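PDB 6DYM: ebony from Drosophila melanogaster, which probably joins carrier-bound beta-alanine to biogenic amines such as dopamine and histamine, this chain being its C-terminal peptide-bond-forming condensation domain. Local coordinates for residues E98-C103 and T162-L167; A76-A81 and H145-V150. All coordinates share one frame; numbering follows the deposited sequence.

Contact 1. Residues E98-C103 and T162-L167; sequences EFLEFC and TNTSPL
At the C-terminal end of strand 158-163, where the chain leaves the sheet on its way to helix 166-174, Thr-162 and Thr-164 both offer a methyl group to Leu-100 of helix 93-111. One branch of the leucine does the work. CD2 comes to 3.9 Å from Thr-162 CG2 and to 4.3 Å from Thr-164 CG2. The two threonine methyls lie 4.2 Å apart, close enough to be met as a pair by this single methyl. The leucine's CB does not point straight across; CG standing beside the backbone N (chi1 -63°) and the extended second torsion carry the end of the chain nearer.

Thr-162 divides its labour. Its CG2, anti to the backbone N (chi1 -56°, measured to OG1), serves the leucine, while OG1 hydrogen-bonds Glu-104 one residue beyond 98-103, so the same helix is held by a polar and an apolar branch of one side chain. Within the helix, Cys-103 SG sits 3.5 Å above the ring plane of Phe-99, displaced toward the rim. Both residues pack on the next two strands of the sheet, 205-212 and 178-184: Phe-99 touches Ala-206 and Phe-183, Cys-103 touches Val-208 and Leu-181.

Asn-163 points away from the helix and packs on helix 166-174, its ND2 bonded to His-209. Ser-165 then takes the N-cap position of that next helix. In all, the two segments bury a modest 141 Å², with Leu-100 and the two threonines supplying most of it: a strand end passing through a short loop into a capped helix, with a second helix lying alongside, in an alpha/beta sheet whose strand order, 1-2-3-4-5-7-6, is consistent with a GNAT-like acetyltransferase fold.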
ATOM      1  N   GLU A  98       5.429  12.256  -1.589  1.00 22.90           N
ATOM      2  CA  GLU A  98       6.551  12.749  -2.379  1.00 21.65           C
ATOM      3  C   GLU A  98       7.772  11.854  -2.206  1.00 24.42           C
ATOM      4  O   GLU A  98       8.511  11.611  -3.167  1.00 23.25           O
ATOM      5  CB  GLU A  98       6.869  14.194  -2.001  1.00 27.96           C
ATOM      6  CG  GLU A  98       5.791  15.183  -2.431  1.00 31.37           C
ATOM      7  CD  GLU A  98       6.193  16.632  -2.213  1.00 40.71           C
ATOM      8  OE1 GLU A  98       7.222  16.880  -1.552  1.00 38.05           O
ATOM      9  OE2 GLU A  98       5.469  17.527  -2.699  1.00 47.75           O
ATOM     10  N   PHE A  99       7.994  11.341  -0.991  1.00 23.20           N
ATOM     11  CA  PHE A  99       9.096  10.408  -0.775  1.00 20.29           C
ATOM     12  C   PHE A  99       8.881   9.110  -1.544  1.00 24.32           C
ATOM     13  O   PHE A  99       9.830   8.555  -2.111  1.00 21.54           O
ATOM     14  CB  PHE A  99       9.260  10.121   0.718  1.00 24.19           C
ATOM     15  CG  PHE A  99      10.229   9.006   1.023  1.00 22.81           C
ATOM     16  CD1 PHE A  99      11.555   9.092   0.623  1.00 23.14           C
ATOM     17  CD2 PHE A  99       9.818   7.880   1.724  1.00 24.81           C
ATOM     18  CE1 PHE A  99      12.454   8.075   0.906  1.00 25.21           C
ATOM     19  CE2 PHE A  99      10.711   6.858   2.008  1.00 24.27           C
ATOM     20  CZ  PHE A  99      12.033   6.958   1.597  1.00 23.64           C
ATOM     21  N   LEU A 100       7.644   8.601  -1.566  1.00 22.17           N
ATOM     22  CA  LEU A 100       7.372   7.390  -2.334  1.00 23.88           C
ATOM     23  C   LEU A 100       7.596   7.624  -3.826  1.00 25.16           C
ATOM     24  O   LEU A 100       8.134   6.755  -4.522  1.00 21.99           O
ATOM     25  CB  LEU A 100       5.950   6.901  -2.059  1.00 21.09           C
ATOM     26  CG  LEU A 100       5.676   6.496  -0.603  1.00 22.21           C
ATOM     27  CD1 LEU A 100       4.228   6.071  -0.410  1.00 30.94           C
ATOM     28  CD2 LEU A 100       6.625   5.401  -0.152  1.00 22.58           C
ATOM     29  N   GLU A 101       7.210   8.795  -4.336  1.00 22.34           N
ATOM     30  CA  GLU A 101       7.503   9.100  -5.735  1.00 22.92           C
ATOM     31  C   GLU A 101       9.006   9.240  -5.961  1.00 21.54           C
ATOM     32  O   GLU A 101       9.521   8.836  -7.010  1.00 23.12           O
ATOM     33  CB  GLU A 101       6.760  10.365  -6.169  1.00 25.31           C
ATOM     34  CG  GLU A 101       6.999  10.784  -7.628  1.00 23.25           C
ATOM     35  CD  GLU A 101       6.541   9.743  -8.645  1.00 29.17           C
ATOM     36  OE1 GLU A 101       6.969   9.837  -9.818  1.00 28.71           O
ATOM     37  OE2 GLU A 101       5.761   8.829  -8.284  1.00 28.83           O
ATOM     38  N   PHE A 102       9.725   9.793  -4.977  1.00 20.78           N
ATOM     39  CA  PHE A 102      11.185   9.831  -5.040  1.00 18.09           C
ATOM     40  C   PHE A 102      11.758   8.430  -5.232  1.00 28.53           C
ATOM     41  O   PHE A 102      12.681   8.229  -6.034  1.00 18.93           O
ATOM     42  CB  PHE A 102      11.720  10.490  -3.761  1.00 20.05           C
ATOM     43  CG  PHE A 102      13.207  10.333  -3.539  1.00 24.72           C
ATOM     44  CD1 PHE A 102      14.099  11.301  -3.990  1.00 18.21           C
ATOM     45  CD2 PHE A 102      13.707   9.249  -2.823  1.00 26.63           C
ATOM     46  CE1 PHE A 102      15.461  11.175  -3.765  1.00 20.96           C
ATOM     47  CE2 PHE A 102      15.073   9.114  -2.594  1.00 25.75           C
ATOM     48  CZ  PHE A 102      15.951  10.082  -3.064  1.00 23.22           C
ATOM     49  N   CYS A 103      11.202   7.441  -4.517  1.00 22.61           N
ATOM     50  CA  CYS A 103      11.668   6.060  -4.623  1.00 18.53           C
ATOM     51  C   CYS A 103      11.196   5.389  -5.905  1.00 20.38           C
ATOM     52  O   CYS A 103      11.967   4.671  -6.550  1.00 20.88           O
ATOM     53  CB  CYS A 103      11.187   5.239  -3.421  1.00 20.36           C
ATOM     54  SG  CYS A 103      11.779   5.784  -1.799  1.00 24.33           S
ATOM     55  N   THR A 162       6.186  -0.126  -2.972  1.00 20.31           N
ATOM     56  CA  THR A 162       7.232   0.265  -2.029  1.00 23.21           C
ATOM     57  C   THR A 162       6.827  -0.209  -0.640  1.00 22.79           C
ATOM     58  O   THR A 162       5.774   0.183  -0.130  1.00 22.59           O
ATOM     59  CB  THR A 162       7.465   1.776  -2.015  1.00 25.08           C
ATOM     60  OG1 THR A 162       7.781   2.226  -3.332  1.00 23.47           O
ATOM     61  CG2 THR A 162       8.627   2.129  -1.092  1.00 21.02           C
ATOM     62  N   ASN A 163       7.661  -1.040  -0.033  1.00 21.80           N
ATOM     63  CA  ASN A 163       7.365  -1.604   1.274  1.00 25.57           C
ATOM     64  C   ASN A 163       8.172  -0.863   2.329  1.00 20.60           C
ATOM     65  O   ASN A 163       9.403  -0.775   2.236  1.00 20.34           O
ATOM     66  CB  ASN A 163       7.647  -3.102   1.283  1.00 16.79           C
ATOM     67  CG  ASN A 163       6.622  -3.863   0.479  1.00 22.46           C
ATOM     68  OD1 ASN A 163       5.423  -3.718   0.701  1.00 24.12           O
ATOM     69  ND2 ASN A 163       7.082  -4.649  -0.482  1.00 21.24           N
ATOM     70  N   THR A 164       7.470  -0.325   3.324  1.00 17.53           N
ATOM     71  CA  THR A 164       8.064   0.559   4.309  1.00 23.95           C
ATOM     72  C   THR A 164       8.047  -0.015   5.716  1.00 25.64           C
ATOM     73  O   THR A 164       8.467   0.672   6.652  1.00 19.47           O
ATOM     74  CB  THR A 164       7.342   1.911   4.304  1.00 27.82           C
ATOM     75  OG1 THR A 164       5.947   1.694   4.537  1.00 25.58           O
ATOM     76  CG2 THR A 164       7.529   2.613   2.957  1.00 20.69           C
ATOM     77  N   SER A 165       7.573  -1.245   5.897  1.00 23.11           N
ATOM     78  CA  SER A 165       7.645  -1.887   7.198  1.00 27.94           C
ATOM     79  C   SER A 165       8.441  -3.180   7.087  1.00 25.47           C
ATOM     80  O   SER A 165       8.475  -3.803   6.019  1.00 20.20           O
ATOM     81  CB  SER A 165       6.248  -2.184   7.763  1.00 26.49           C
ATOM     82  OG  SER A 165       5.710  -3.375   7.216  1.00 28.92           O
ATOM     83  N   PRO A 166       9.112  -3.600   8.162  1.00 23.91           N
ATOM     84  CA  PRO A 166       9.922  -4.827   8.067  1.00 22.67           C
ATOM     85  C   PRO A 166       9.113  -6.047   7.657  1.00 24.83           C
ATOM     86  O   PRO A 166       9.611  -6.884   6.895  1.00 23.14           O
ATOM     87  CB  PRO A 166      10.512  -4.963   9.479  1.00 35.95           C
ATOM     88  CG  PRO A 166      10.484  -3.567  10.042  1.00 33.70           C
ATOM     89  CD  PRO A 166       9.260  -2.926   9.464  1.00 25.22           C
ATOM     90  N   LEU A 167       7.860  -6.150   8.103  1.00 21.87           N
ATOM     91  CA  LEU A 167       7.059  -7.330   7.786  1.00 24.95           C
ATOM     92  C   LEU A 167       6.666  -7.352   6.313  1.00 24.94           C
ATOM     93  O   LEU A 167       6.728  -8.402   5.663  1.00 21.67           O
ATOM     94  CB  LEU A 167       5.812  -7.373   8.672  1.00 22.76           C
ATOM     95  CG  LEU A 167       4.788  -8.471   8.361  1.00 29.28           C
ATOM     96  CD1 LEU A 167       5.429  -9.860   8.422  1.00 21.51           C
ATOM     97  CD2 LEU A 167       3.612  -8.383   9.323  1.00 32.60           C
TER

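Contact 2. Residues A76-A81 and H145-V150; sequences ALNFDA and HEVLRV
Val-147, on helix 133-153, drops its CG2 methyl onto strand 71-80 between two side chains that share one face of the sheet, Ala-76 and Asn-78. The methyl lies 4.0 Å from Ala-76 CB and 4.2 Å from Asn-78 ND2. With CG1 anti to the backbone N (chi1 170°), CG2 is the branch left beside that N, and it is the one that meets the strand. This is the packed part, and it is buried on both sides: Phe-62 and Met-125, from the strands flanking 71-80, also touch Val-147, which therefore spans three neighbouring strands.

The polar residue in this apolar setting is provided for. Asn-78 meets the valine methyl through van der Waals contact, while its ND2 donates to the carbonyl O of Leu-60, just before strand 62-66, which satisfies the buried amide nitrogen. Leu-77, between the two contacting residues, points to the other face and packs on helix 41-58.

Moving along the helix, the fit slackens quickly. Val-150 also points toward the strand, yet its side chain stops 5.4 Å short of the 76-81 segment. Away from 76-81, toward the more exposed flank of the helix, polar groups gather on Glu-146, whose side chain also touches Phe-62. Arg-149 NE makes a salt bridge to Glu-146 OE1 at 3.1 Å, arriving on the syn side of the carboxylate. The exposed His-145 donates from ND1 to Glu-146 OE2 at 3.1 Å, on the anti side and 33° out of the carboxylate plane. Both oxygens are thus used, and Arg-149 has a second acid partner in Glu-153.

The chemistry is accordingly split: cohesion across the interface rests on van der Waals packing over just 107 Å², whereas the charged groups of the helical segment pair along the helix itself.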
ATOM      1  N   ALA A  76      -6.974  -4.828   0.012  1.00 22.02           N
ATOM      2  CA  ALA A  76      -5.850  -4.550  -0.877  1.00 26.13           C
ATOM      3  C   ALA A  76      -6.326  -3.563  -1.934  1.00 26.92           C
ATOM      4  O   ALA A  76      -7.193  -3.896  -2.750  1.00 25.84           O
ATOM      5  CB  ALA A  76      -5.324  -5.831  -1.523  1.00 19.24           C
ATOM      6  N   LEU A  77      -5.769  -2.357  -1.916  1.00 22.15           N
ATOM      7  CA  LEU A  77      -6.139  -1.297  -2.848  1.00 24.51           C
ATOM      8  C   LEU A  77      -5.057  -1.178  -3.916  1.00 27.13           C
ATOM      9  O   LEU A  77      -3.881  -0.988  -3.591  1.00 24.62           O
ATOM     10  CB  LEU A  77      -6.325   0.030  -2.110  1.00 22.38           C
ATOM     11  CG  LEU A  77      -7.209  -0.043  -0.862  1.00 29.92           C
ATOM     12  CD1 LEU A  77      -7.452   1.344  -0.288  1.00 29.19           C
ATOM     13  CD2 LEU A  77      -8.531  -0.733  -1.182  1.00 22.12           C
ATOM     14  N   ASN A  78      -5.456  -1.299  -5.181  1.00 21.68           N
ATOM     15  CA  ASN A  78      -4.529  -1.343  -6.298  1.00 18.87           C
ATOM     16  C   ASN A  78      -4.983  -0.398  -7.395  1.00 24.21           C
ATOM     17  O   ASN A  78      -6.182  -0.177  -7.591  1.00 21.82           O
ATOM     18  CB  ASN A  78      -4.417  -2.753  -6.871  1.00 21.74           C
ATOM     19  CG  ASN A  78      -4.104  -3.772  -5.814  1.00 25.24           C
ATOM     20  OD1 ASN A  78      -3.104  -3.649  -5.116  1.00 27.08           O
ATOM     21  ND2 ASN A  78      -4.964  -4.779  -5.672  1.00 23.01           N
ATOM     22  N   PHE A  79      -4.001   0.138  -8.120  1.00 24.94           N
ATOM     23  CA  PHE A  79      -4.219   0.938  -9.315  1.00 26.19           C
ATOM     24  C   PHE A  79      -3.241   0.496 -10.393  1.00 23.64           C
ATOM     25  O   PHE A  79      -2.175  -0.056 -10.108  1.00 24.07           O
ATOM     26  CB  PHE A  79      -4.002   2.434  -9.066  1.00 22.71           C
ATOM     27  CG  PHE A  79      -5.181   3.144  -8.478  1.00 29.29           C
ATOM     28  CD1 PHE A  79      -6.374   3.230  -9.174  1.00 29.19           C
ATOM     29  CD2 PHE A  79      -5.081   3.767  -7.246  1.00 27.17           C
ATOM     30  CE1 PHE A  79      -7.450   3.900  -8.640  1.00 29.99           C
ATOM     31  CE2 PHE A  79      -6.155   4.439  -6.706  1.00 28.78           C
ATOM     32  CZ  PHE A  79      -7.338   4.507  -7.404  1.00 31.35           C
ATOM     33  N   ASP A  80      -3.618   0.741 -11.639  1.00 24.18           N
ATOM     34  CA  ASP A  80      -2.638   0.791 -12.711  1.00 24.61           C
ATOM     35  C   ASP A  80      -1.663   1.923 -12.411  1.00 23.05           C
ATOM     36  O   ASP A  80      -2.072   3.082 -12.289  1.00 22.82           O
ATOM     37  CB  ASP A  80      -3.344   1.009 -14.050  1.00 27.37           C
ATOM     38  CG  ASP A  80      -2.397   0.943 -15.245  1.00 28.75           C
ATOM     39  OD1 ASP A  80      -1.191   1.235 -15.100  1.00 25.82           O
ATOM     40  OD2 ASP A  80      -2.869   0.600 -16.346  1.00 25.68           O
ATOM     41  N   ALA A  81      -0.378   1.586 -12.272  1.00 22.19           N
ATOM     42  CA  ALA A  81       0.607   2.592 -11.888  1.00 27.99           C
ATOM     43  C   ALA A  81       0.625   3.774 -12.852  1.00 27.51           C
ATOM     44  O   ALA A  81       0.971   4.891 -12.455  1.00 27.75           O
ATOM     45  CB  ALA A  81       1.995   1.962 -11.801  1.00 23.39           C
ATOM     46  N   HIS A 145      -1.306 -13.525  -2.118  1.00 24.07           N
ATOM     47  CA  HIS A 145      -1.647 -14.525  -3.120  1.00 23.03           C
ATOM     48  C   HIS A 145      -2.716 -14.012  -4.075  1.00 27.74           C
ATOM     49  O   HIS A 145      -2.661 -14.292  -5.275  1.00 32.55           O
ATOM     50  CB  HIS A 145      -2.108 -15.813  -2.418  1.00 33.66           C
ATOM     51  CG  HIS A 145      -2.579 -16.901  -3.338  1.00 38.57           C
ATOM     52  ND1 HIS A 145      -3.875 -16.974  -3.806  1.00 42.67           N
ATOM     53  CD2 HIS A 145      -1.939 -17.991  -3.829  1.00 38.16           C
ATOM     54  CE1 HIS A 145      -4.005 -18.045  -4.570  1.00 39.87           C
ATOM     55  NE2 HIS A 145      -2.846 -18.679  -4.599  1.00 47.35           N
ATOM     56  N   GLU A 146      -3.695 -13.260  -3.569  1.00 24.74           N
ATOM     57  CA  GLU A 146      -4.779 -12.797  -4.429  1.00 27.17           C
ATOM     58  C   GLU A 146      -4.373 -11.614  -5.300  1.00 26.74           C
ATOM     59  O   GLU A 146      -4.896 -11.466  -6.410  1.00 24.77           O
ATOM     60  CB  GLU A 146      -6.003 -12.434  -3.590  1.00 31.43           C
ATOM     61  CG  GLU A 146      -6.748 -13.651  -3.056  1.00 42.36           C
ATOM     62  CD  GLU A 146      -7.158 -14.607  -4.164  1.00 49.37           C
ATOM     63  OE1 GLU A 146      -7.927 -14.185  -5.058  1.00 39.29           O
ATOM     64  OE2 GLU A 146      -6.705 -15.775  -4.145  1.00 51.98           O
ATOM     65  N   VAL A 147      -3.469 -10.756  -4.827  1.00 27.87           N
ATOM     66  CA  VAL A 147      -2.978  -9.681  -5.687  1.00 26.04           C
ATOM     67  C   VAL A 147      -2.287 -10.268  -6.913  1.00 31.27           C
ATOM     68  O   VAL A 147      -2.489  -9.805  -8.043  1.00 29.76           O
ATOM     69  CB  VAL A 147      -2.052  -8.737  -4.898  1.00 27.11           C
ATOM     70  CG1 VAL A 147      -1.350  -7.771  -5.841  1.00 31.94           C
ATOM     71  CG2 VAL A 147      -2.852  -7.962  -3.863  1.00 25.90           C
ATOM     72  N   LEU A 148      -1.487 -11.318  -6.711  1.00 31.11           N
ATOM     73  CA  LEU A 148      -0.872 -12.018  -7.836  1.00 34.20           C
ATOM     74  C   LEU A 148      -1.930 -12.523  -8.811  1.00 34.71           C
ATOM     75  O   LEU A 148      -1.784 -12.372 -10.029  1.00 34.53           O
ATOM     76  CB  LEU A 148      -0.009 -13.176  -7.321  1.00 31.27           C
ATOM     77  CG  LEU A 148       1.280 -12.793  -6.578  1.00 46.79           C
ATOM     78  CD1 LEU A 148       1.854 -13.942  -5.745  1.00 44.48           C
ATOM     79  CD2 LEU A 148       2.330 -12.247  -7.541  1.00 39.43           C
ATOM     80  N   ARG A 149      -3.013 -13.106  -8.289  1.00 32.83           N
ATOM     81  CA  ARG A 149      -4.067 -13.642  -9.146  1.00 31.03           C
ATOM     82  C   ARG A 149      -4.738 -12.544  -9.960  1.00 32.91           C
ATOM     83  O   ARG A 149      -5.032 -12.732 -11.148  1.00 36.05           O
ATOM     84  CB  ARG A 149      -5.104 -14.378  -8.297  1.00 35.16           C
ATOM     85  CG  ARG A 149      -5.921 -15.405  -9.056  1.00 46.35           C
ATOM     86  CD  ARG A 149      -7.202 -15.753  -8.312  1.00 45.67           C
ATOM     87  NE  ARG A 149      -8.054 -14.582  -8.132  1.00 47.69           N
ATOM     88  CZ  ARG A 149      -8.866 -14.102  -9.067  1.00 57.00           C
ATOM     89  NH1 ARG A 149      -8.936 -14.697 -10.250  1.00 56.96           N
ATOM     90  NH2 ARG A 149      -9.606 -13.028  -8.820  1.00 55.35           N
ATOM     91  N   VAL A 150      -5.017 -11.400  -9.333  1.00 31.06           N
ATOM     92  CA  VAL A 150      -5.628 -10.291 -10.057  1.00 31.03           C
ATOM     93  C   VAL A 150      -4.704  -9.822 -11.173  1.00 29.76           C
ATOM     94  O   VAL A 150      -5.144  -9.568 -12.301  1.00 27.09           O
ATOM     95  CB  VAL A 150      -5.982  -9.153  -9.081  1.00 33.76           C
ATOM     96  CG1 VAL A 150      -6.392  -7.883  -9.837  1.00 30.20           C
ATOM     97  CG2 VAL A 150      -7.082  -9.604  -8.125  1.00 30.76           C
TER

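Both contacts set a helix against the same mixed sheet, with strand 119-127 lying between the two strands they use, 71-80 and 158-163. Their centres are about 17 Å apart, on opposite sides of the chain's centre, and their nearest atoms come to about 7 Å without touching. In sequence they interlock: strand 71-80 leads into helix 93-111, and helix 133-153 into strand 158-163. Helix 133-153 of contact 2 also connects the adjacent parallel strands 119-127 and 158-163. In GNAT acetyltransferases the corresponding pair of parallel strands splays apart to take acetyl-CoA; whether that site serves the condensation domain similarly is not settled by these contacts.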